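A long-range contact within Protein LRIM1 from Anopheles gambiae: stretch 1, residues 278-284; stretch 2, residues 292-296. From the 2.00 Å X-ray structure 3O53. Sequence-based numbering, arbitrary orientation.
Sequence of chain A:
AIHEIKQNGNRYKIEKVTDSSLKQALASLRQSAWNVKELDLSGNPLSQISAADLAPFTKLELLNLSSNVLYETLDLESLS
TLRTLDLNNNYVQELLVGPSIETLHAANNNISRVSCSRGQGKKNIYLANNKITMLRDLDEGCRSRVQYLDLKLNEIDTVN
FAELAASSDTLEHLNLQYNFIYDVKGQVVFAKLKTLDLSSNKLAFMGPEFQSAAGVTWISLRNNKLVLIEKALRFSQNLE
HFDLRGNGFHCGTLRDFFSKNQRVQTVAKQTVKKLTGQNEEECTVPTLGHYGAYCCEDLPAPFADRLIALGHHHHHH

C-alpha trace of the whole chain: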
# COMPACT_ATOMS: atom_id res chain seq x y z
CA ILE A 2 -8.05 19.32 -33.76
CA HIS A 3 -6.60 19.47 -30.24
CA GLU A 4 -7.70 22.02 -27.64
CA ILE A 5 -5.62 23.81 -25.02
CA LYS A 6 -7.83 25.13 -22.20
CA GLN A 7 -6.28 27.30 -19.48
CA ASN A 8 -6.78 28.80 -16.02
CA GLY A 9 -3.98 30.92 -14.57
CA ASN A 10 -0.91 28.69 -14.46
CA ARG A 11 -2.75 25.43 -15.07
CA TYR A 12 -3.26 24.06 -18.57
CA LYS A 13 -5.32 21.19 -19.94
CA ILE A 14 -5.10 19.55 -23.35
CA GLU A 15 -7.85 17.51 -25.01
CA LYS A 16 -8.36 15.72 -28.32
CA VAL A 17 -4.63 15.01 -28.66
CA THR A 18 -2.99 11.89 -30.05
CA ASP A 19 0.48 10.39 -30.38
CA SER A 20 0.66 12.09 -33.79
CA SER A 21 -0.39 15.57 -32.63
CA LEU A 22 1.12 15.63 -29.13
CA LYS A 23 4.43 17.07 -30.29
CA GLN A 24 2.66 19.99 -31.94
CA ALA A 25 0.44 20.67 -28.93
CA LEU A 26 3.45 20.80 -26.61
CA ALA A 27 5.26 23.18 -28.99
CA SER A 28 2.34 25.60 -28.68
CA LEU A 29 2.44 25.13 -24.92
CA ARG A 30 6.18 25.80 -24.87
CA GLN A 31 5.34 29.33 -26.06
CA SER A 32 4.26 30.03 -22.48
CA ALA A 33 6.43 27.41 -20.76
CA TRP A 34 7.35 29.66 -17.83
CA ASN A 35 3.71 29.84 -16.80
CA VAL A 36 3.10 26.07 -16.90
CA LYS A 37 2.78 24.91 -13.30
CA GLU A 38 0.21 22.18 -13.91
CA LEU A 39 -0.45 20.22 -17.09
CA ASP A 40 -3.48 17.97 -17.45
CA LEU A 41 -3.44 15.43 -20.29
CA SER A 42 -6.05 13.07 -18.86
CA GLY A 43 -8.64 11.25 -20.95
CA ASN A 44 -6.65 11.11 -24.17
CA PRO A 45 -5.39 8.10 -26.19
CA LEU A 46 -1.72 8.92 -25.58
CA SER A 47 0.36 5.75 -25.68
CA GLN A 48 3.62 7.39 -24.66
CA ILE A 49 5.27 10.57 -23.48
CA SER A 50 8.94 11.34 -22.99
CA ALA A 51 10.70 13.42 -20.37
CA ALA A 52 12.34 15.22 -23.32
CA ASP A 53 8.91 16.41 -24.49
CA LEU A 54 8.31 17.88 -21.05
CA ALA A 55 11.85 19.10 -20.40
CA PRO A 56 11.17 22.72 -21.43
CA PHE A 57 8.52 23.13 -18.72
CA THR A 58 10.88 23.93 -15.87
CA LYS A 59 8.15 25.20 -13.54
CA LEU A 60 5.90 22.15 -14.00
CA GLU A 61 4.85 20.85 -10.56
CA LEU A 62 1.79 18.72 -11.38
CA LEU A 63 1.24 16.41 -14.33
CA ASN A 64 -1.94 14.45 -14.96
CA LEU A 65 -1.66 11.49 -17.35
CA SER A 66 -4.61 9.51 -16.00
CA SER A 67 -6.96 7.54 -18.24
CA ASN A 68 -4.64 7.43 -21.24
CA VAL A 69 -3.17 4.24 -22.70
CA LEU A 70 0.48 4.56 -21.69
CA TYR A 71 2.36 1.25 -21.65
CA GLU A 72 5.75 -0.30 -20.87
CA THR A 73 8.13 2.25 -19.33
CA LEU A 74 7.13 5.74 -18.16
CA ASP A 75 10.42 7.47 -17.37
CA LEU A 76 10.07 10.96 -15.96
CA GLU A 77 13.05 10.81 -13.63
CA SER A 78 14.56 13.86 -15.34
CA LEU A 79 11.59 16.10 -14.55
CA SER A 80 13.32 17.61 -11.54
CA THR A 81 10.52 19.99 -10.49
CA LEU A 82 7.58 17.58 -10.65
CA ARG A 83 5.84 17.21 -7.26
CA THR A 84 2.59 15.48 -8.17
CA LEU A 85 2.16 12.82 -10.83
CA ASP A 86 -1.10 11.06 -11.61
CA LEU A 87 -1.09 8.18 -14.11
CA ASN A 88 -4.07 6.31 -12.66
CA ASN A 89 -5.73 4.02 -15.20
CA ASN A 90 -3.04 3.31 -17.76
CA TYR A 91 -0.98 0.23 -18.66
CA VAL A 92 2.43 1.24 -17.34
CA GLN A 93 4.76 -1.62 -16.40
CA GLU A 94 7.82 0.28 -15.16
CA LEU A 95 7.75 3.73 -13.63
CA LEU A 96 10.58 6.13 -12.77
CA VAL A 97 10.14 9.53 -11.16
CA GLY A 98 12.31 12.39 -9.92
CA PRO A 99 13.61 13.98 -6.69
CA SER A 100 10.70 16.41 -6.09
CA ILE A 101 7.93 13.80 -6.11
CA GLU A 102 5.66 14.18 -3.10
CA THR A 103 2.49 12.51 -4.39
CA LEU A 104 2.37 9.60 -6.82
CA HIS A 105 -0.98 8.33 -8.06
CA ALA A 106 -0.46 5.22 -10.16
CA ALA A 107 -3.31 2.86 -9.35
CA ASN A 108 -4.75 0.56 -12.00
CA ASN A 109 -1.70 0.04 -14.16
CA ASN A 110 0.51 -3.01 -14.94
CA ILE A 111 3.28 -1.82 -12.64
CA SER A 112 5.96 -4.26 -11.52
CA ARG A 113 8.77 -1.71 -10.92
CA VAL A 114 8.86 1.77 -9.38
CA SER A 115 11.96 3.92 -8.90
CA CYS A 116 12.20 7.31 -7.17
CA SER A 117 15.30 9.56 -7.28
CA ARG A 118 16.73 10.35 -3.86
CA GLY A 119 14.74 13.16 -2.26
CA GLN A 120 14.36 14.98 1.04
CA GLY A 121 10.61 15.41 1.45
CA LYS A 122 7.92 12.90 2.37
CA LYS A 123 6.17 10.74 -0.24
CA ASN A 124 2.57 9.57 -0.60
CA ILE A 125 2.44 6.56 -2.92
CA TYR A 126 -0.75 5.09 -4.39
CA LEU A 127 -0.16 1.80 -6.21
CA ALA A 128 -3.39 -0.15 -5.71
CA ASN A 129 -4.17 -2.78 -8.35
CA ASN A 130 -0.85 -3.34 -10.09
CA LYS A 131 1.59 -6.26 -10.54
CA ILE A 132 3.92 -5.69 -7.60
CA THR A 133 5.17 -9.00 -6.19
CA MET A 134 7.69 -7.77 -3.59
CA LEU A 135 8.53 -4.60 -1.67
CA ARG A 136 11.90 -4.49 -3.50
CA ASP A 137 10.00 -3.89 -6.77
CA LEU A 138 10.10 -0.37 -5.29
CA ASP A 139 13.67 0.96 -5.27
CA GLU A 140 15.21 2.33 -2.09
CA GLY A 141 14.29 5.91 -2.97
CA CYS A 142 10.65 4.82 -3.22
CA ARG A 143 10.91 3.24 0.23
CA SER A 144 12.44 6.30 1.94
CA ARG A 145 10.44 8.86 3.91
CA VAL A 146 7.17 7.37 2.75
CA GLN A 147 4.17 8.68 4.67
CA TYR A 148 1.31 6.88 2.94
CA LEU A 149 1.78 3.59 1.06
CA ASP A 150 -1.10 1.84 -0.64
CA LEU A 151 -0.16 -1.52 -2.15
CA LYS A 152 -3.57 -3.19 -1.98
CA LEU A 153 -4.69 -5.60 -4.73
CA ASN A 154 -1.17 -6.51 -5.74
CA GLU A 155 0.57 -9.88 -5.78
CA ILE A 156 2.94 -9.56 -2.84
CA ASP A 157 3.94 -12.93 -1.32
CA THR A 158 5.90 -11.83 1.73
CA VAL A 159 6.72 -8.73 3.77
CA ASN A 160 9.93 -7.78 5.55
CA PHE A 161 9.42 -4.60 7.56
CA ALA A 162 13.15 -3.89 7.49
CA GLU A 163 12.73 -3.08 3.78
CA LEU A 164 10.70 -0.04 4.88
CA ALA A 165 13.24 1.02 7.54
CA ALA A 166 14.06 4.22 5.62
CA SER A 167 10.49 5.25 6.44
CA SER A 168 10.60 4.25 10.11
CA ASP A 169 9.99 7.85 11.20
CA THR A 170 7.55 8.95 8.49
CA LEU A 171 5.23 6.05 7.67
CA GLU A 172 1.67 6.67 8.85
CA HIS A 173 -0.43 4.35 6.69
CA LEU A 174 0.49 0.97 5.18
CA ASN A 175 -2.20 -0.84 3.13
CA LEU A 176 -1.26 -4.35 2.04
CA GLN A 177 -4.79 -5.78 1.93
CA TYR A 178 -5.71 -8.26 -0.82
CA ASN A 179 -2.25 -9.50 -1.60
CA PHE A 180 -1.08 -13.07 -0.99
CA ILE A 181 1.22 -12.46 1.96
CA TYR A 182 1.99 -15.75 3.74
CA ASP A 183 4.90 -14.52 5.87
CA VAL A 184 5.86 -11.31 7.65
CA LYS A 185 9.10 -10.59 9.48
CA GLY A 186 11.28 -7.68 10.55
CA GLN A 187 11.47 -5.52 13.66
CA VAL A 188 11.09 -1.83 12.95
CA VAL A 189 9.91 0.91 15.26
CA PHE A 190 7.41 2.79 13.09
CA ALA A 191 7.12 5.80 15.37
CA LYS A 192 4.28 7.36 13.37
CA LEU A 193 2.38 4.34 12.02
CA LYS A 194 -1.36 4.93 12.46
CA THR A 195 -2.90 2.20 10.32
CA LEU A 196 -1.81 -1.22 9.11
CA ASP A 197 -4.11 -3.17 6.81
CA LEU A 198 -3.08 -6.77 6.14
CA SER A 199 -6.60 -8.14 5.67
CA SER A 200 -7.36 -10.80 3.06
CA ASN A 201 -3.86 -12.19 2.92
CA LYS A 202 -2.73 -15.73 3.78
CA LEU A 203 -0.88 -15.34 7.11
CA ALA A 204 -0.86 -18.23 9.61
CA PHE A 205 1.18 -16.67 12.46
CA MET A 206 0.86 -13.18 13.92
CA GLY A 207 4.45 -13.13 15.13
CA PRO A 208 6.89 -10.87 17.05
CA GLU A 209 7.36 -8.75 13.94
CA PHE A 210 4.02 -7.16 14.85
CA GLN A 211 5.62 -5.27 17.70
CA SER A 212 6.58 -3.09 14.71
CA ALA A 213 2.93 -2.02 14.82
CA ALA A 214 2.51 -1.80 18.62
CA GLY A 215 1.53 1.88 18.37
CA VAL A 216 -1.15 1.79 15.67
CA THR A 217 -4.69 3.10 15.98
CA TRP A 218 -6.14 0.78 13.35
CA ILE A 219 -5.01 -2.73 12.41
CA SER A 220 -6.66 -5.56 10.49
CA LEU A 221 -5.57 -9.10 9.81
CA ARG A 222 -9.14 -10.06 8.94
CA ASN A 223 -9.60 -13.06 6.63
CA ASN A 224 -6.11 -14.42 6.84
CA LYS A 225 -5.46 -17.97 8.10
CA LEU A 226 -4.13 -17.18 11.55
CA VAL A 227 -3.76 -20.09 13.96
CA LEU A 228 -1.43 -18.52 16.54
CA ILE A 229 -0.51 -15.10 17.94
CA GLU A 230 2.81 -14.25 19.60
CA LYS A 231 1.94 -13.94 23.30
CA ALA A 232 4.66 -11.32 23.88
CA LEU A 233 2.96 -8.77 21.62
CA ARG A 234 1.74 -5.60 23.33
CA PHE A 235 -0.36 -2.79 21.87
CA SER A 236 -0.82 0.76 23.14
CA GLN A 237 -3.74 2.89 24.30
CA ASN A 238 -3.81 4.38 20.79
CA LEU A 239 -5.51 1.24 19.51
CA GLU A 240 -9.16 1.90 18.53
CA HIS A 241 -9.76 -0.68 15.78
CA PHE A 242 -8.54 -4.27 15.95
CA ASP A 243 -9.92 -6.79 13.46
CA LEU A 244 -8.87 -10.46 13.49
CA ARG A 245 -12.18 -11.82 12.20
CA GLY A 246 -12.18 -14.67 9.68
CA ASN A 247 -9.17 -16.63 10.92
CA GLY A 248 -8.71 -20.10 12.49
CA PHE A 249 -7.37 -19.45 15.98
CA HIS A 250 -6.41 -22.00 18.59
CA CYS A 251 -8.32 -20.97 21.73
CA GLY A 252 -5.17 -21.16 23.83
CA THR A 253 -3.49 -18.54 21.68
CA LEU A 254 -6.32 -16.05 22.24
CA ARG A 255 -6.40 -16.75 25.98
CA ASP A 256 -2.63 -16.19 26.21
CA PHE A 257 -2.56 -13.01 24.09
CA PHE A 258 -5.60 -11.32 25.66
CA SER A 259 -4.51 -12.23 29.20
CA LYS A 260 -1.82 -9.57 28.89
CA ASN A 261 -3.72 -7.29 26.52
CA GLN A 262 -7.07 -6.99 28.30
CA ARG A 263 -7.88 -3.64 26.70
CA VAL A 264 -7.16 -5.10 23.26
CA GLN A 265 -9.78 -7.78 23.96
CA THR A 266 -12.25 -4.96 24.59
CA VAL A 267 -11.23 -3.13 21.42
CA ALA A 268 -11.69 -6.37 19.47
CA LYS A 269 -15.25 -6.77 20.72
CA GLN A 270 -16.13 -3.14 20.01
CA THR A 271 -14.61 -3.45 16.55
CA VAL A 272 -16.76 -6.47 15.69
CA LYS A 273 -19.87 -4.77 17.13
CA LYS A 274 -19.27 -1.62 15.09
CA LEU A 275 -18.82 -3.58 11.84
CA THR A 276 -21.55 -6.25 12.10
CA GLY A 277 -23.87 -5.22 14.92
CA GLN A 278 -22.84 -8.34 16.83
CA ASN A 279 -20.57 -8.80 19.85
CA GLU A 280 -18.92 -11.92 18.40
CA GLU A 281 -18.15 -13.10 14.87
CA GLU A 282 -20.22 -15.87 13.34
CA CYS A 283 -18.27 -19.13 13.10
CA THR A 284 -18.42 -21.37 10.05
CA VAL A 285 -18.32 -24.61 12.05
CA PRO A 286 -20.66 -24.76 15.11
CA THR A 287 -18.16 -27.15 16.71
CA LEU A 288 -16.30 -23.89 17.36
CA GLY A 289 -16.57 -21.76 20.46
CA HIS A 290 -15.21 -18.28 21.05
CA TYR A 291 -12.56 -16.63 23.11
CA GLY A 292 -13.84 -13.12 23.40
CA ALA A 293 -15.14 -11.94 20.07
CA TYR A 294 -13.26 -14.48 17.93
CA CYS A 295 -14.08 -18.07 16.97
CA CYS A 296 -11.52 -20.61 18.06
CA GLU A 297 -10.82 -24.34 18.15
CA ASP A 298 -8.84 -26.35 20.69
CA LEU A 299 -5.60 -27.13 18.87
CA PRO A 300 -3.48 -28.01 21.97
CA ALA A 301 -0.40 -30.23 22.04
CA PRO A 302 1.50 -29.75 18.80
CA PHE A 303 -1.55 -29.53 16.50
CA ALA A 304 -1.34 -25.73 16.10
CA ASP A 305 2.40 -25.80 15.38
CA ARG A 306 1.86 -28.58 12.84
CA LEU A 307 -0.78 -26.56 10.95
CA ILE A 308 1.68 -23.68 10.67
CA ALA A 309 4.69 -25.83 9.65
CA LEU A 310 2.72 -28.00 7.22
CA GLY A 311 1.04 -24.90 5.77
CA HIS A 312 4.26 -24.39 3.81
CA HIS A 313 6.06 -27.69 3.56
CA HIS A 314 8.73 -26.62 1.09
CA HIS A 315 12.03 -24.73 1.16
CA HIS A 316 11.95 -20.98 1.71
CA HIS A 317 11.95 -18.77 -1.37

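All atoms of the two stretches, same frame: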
# COMPACT_ATOMS: atom_id res chain seq x y z
N GLN A 278 -22.89 -7.19 15.93
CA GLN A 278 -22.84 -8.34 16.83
C GLN A 278 -21.60 -8.28 17.72
O GLN A 278 -20.58 -7.73 17.32
CB GLN A 278 -22.86 -9.64 16.03
CG GLN A 278 -24.13 -9.84 15.24
CD GLN A 278 -24.42 -11.29 14.97
OE1 GLN A 278 -23.62 -12.17 15.29
NE2 GLN A 278 -25.58 -11.57 14.38
N ASN A 279 -21.69 -8.83 18.93
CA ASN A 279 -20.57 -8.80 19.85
C ASN A 279 -19.55 -9.93 19.64
O ASN A 279 -18.51 -9.95 20.29
CB ASN A 279 -21.06 -8.81 21.30
CG ASN A 279 -21.80 -7.53 21.67
OD1 ASN A 279 -22.99 -7.56 21.95
ND2 ASN A 279 -21.09 -6.41 21.67
N GLU A 280 -19.87 -10.87 18.76
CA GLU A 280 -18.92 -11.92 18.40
C GLU A 280 -19.11 -12.26 16.92
O GLU A 280 -20.19 -12.04 16.37
CB GLU A 280 -19.11 -13.18 19.27
CG GLU A 280 -20.36 -14.01 18.95
CD GLU A 280 -20.58 -15.15 19.95
OE1 GLU A 280 -19.83 -15.24 20.96
OE2 GLU A 280 -21.52 -15.95 19.72
N GLU A 281 -18.06 -12.75 16.28
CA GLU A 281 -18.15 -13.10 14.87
C GLU A 281 -18.89 -14.41 14.74
O GLU A 281 -18.86 -15.24 15.65
CB GLU A 281 -16.75 -13.22 14.24
CG GLU A 281 -15.88 -14.31 14.84
CD GLU A 281 -14.60 -14.57 14.03
OE1 GLU A 281 -14.56 -14.26 12.82
OE2 GLU A 281 -13.64 -15.10 14.61
N GLU A 282 -19.56 -14.61 13.62
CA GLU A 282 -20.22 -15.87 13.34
C GLU A 282 -19.18 -16.89 12.88
O GLU A 282 -18.38 -16.61 11.99
CB GLU A 282 -21.28 -15.68 12.25
CG GLU A 282 -22.10 -16.92 11.97
CD GLU A 282 -23.19 -17.13 13.00
OE1 GLU A 282 -23.14 -16.48 14.07
OE2 GLU A 282 -24.10 -17.95 12.74
N CYS A 283 -19.19 -18.07 13.49
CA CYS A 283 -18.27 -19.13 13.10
C CYS A 283 -18.86 -19.95 11.97
O CYS A 283 -20.08 -20.03 11.83
CB CYS A 283 -17.98 -20.06 14.28
SG CYS A 283 -17.47 -19.21 15.75
N THR A 284 -17.99 -20.56 11.17
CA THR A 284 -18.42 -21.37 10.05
C THR A 284 -18.79 -22.78 10.51
O THR A 284 -19.73 -23.38 9.99
CB THR A 284 -17.32 -21.46 8.99
OG1 THR A 284 -16.14 -22.04 9.57
CG2 THR A 284 -16.98 -20.07 8.44
N GLY A 292 -13.46 -14.48 23.68
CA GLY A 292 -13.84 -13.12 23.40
C GLY A 292 -14.60 -13.13 22.09
O GLY A 292 -15.37 -14.04 21.81
N ALA A 293 -14.35 -12.12 21.27
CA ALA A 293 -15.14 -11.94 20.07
C ALA A 293 -14.80 -12.95 18.96
O ALA A 293 -15.57 -13.09 18.01
CB ALA A 293 -14.97 -10.52 19.56
N TYR A 294 -13.69 -13.65 19.06
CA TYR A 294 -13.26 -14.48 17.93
C TYR A 294 -13.53 -15.98 18.09
O TYR A 294 -13.41 -16.52 19.18
CB TYR A 294 -11.79 -14.24 17.64
CG TYR A 294 -11.48 -12.80 17.32
CD1 TYR A 294 -12.16 -12.12 16.31
CD2 TYR A 294 -10.51 -12.12 18.03
CE1 TYR A 294 -11.86 -10.78 16.02
CE2 TYR A 294 -10.21 -10.81 17.75
CZ TYR A 294 -10.88 -10.15 16.76
OH TYR A 294 -10.53 -8.84 16.51
N CYS A 295 -13.91 -16.63 17.00
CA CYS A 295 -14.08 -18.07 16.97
C CYS A 295 -12.74 -18.70 17.28
O CYS A 295 -11.70 -18.12 17.00
CB CYS A 295 -14.55 -18.53 15.59
SG CYS A 295 -16.14 -17.80 15.09
N CYS A 296 -12.76 -19.89 17.84
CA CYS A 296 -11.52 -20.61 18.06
C CYS A 296 -11.78 -22.09 18.25
O CYS A 296 -12.89 -22.50 18.58
CB CYS A 296 -10.77 -20.03 19.26
SG CYS A 296 -11.65 -20.18 20.83
O HOH W 1 -17.95 -14.19 22.52

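A short disulfide-bonded contact need not be held by the disulfide alone, and this one from LRIM1 shows how a single acidic residue can do much of the remaining work. Its most unusual feature is that Glu-281 engages the second stretch from both its backbone and its side chain, taking up the polar groups of two different residues, while two positions further on Cys-283 closes a covalent link to one of those same residues.

The covalent link is conventional in its geometry. Cys-283 SG and Cys-295 SG lie 2.0 Å apart, and the torsion about the S–S bond is -105°, close to the near-perpendicular arrangement that disulfides prefer. Both cysteines adopt the m rotamer, and both direct their CA-to-CB bonds toward the opposing stretch, so the bridge spans the gap directly; Cys-283 CA and Cys-295 CA are 5.8 Å apart. The neighbouring Cys-296, bonded covalently elsewhere in the structure, has its CA-to-CB bond pointing away, as the alternation of side chains along the strand 294-296 would lead one to expect.

The first hydrogen bond of Glu-281 joins main chain to main chain. Its N donates to Ala-293 O over 3.1 Å, with an angle of 172° at the hydrogen, so the bond is nearly linear. The same carbonyl also receives a longer approach from Glu-280 CA, 3.6 Å from Ala-293 O; with an angle of 124° at the hydrogen, this CA-H...O contact is a minor supplement to the amide bond. Here the CA traces come closest in the register, Glu-280 CA and Ala-293 CA being 4.1 Å apart, and the methyl of Ala-293 packs in as well, its CB 3.7 Å from Asn-279 O.

The second bond calls on the side chain. Glu-281, with chi1 p and chi2 t, extends its carboxylate to the backbone of the strand, where Cys-295 N donates to Glu-281 OE2 at 2.9 Å. The carboxylate oxygen thus occupies a place that a backbone carbonyl might fill in a regular sheet, although stretch 1 itself has no regular secondary structure. The position of OE2 also brings it 3.4 Å from Tyr-294 CA and places it at the edge of the tyrosine ring, near the ring plane. Glu-281 OE1 is hydrogen-bonded elsewhere in the structure, so neither carboxylate oxygen is left without a partner. Lower on the same side chain, Glu-281 CG rests 3.5 Å from Cys-295 SG, packing its aliphatic part against the disulfide.

Solvent extends the contact at its exposed margin. One water donates to Glu-280 OE1 and to Gly-292 O, with its oxygen 2.7 Å from each, and so bridges a side chain to a backbone carbonyl of a residue that it does not touch directly.

The general principle is one of economy: only 308 Å² of surface is buried, yet a covalent bond and two direct hydrogen bonds tie these segments together.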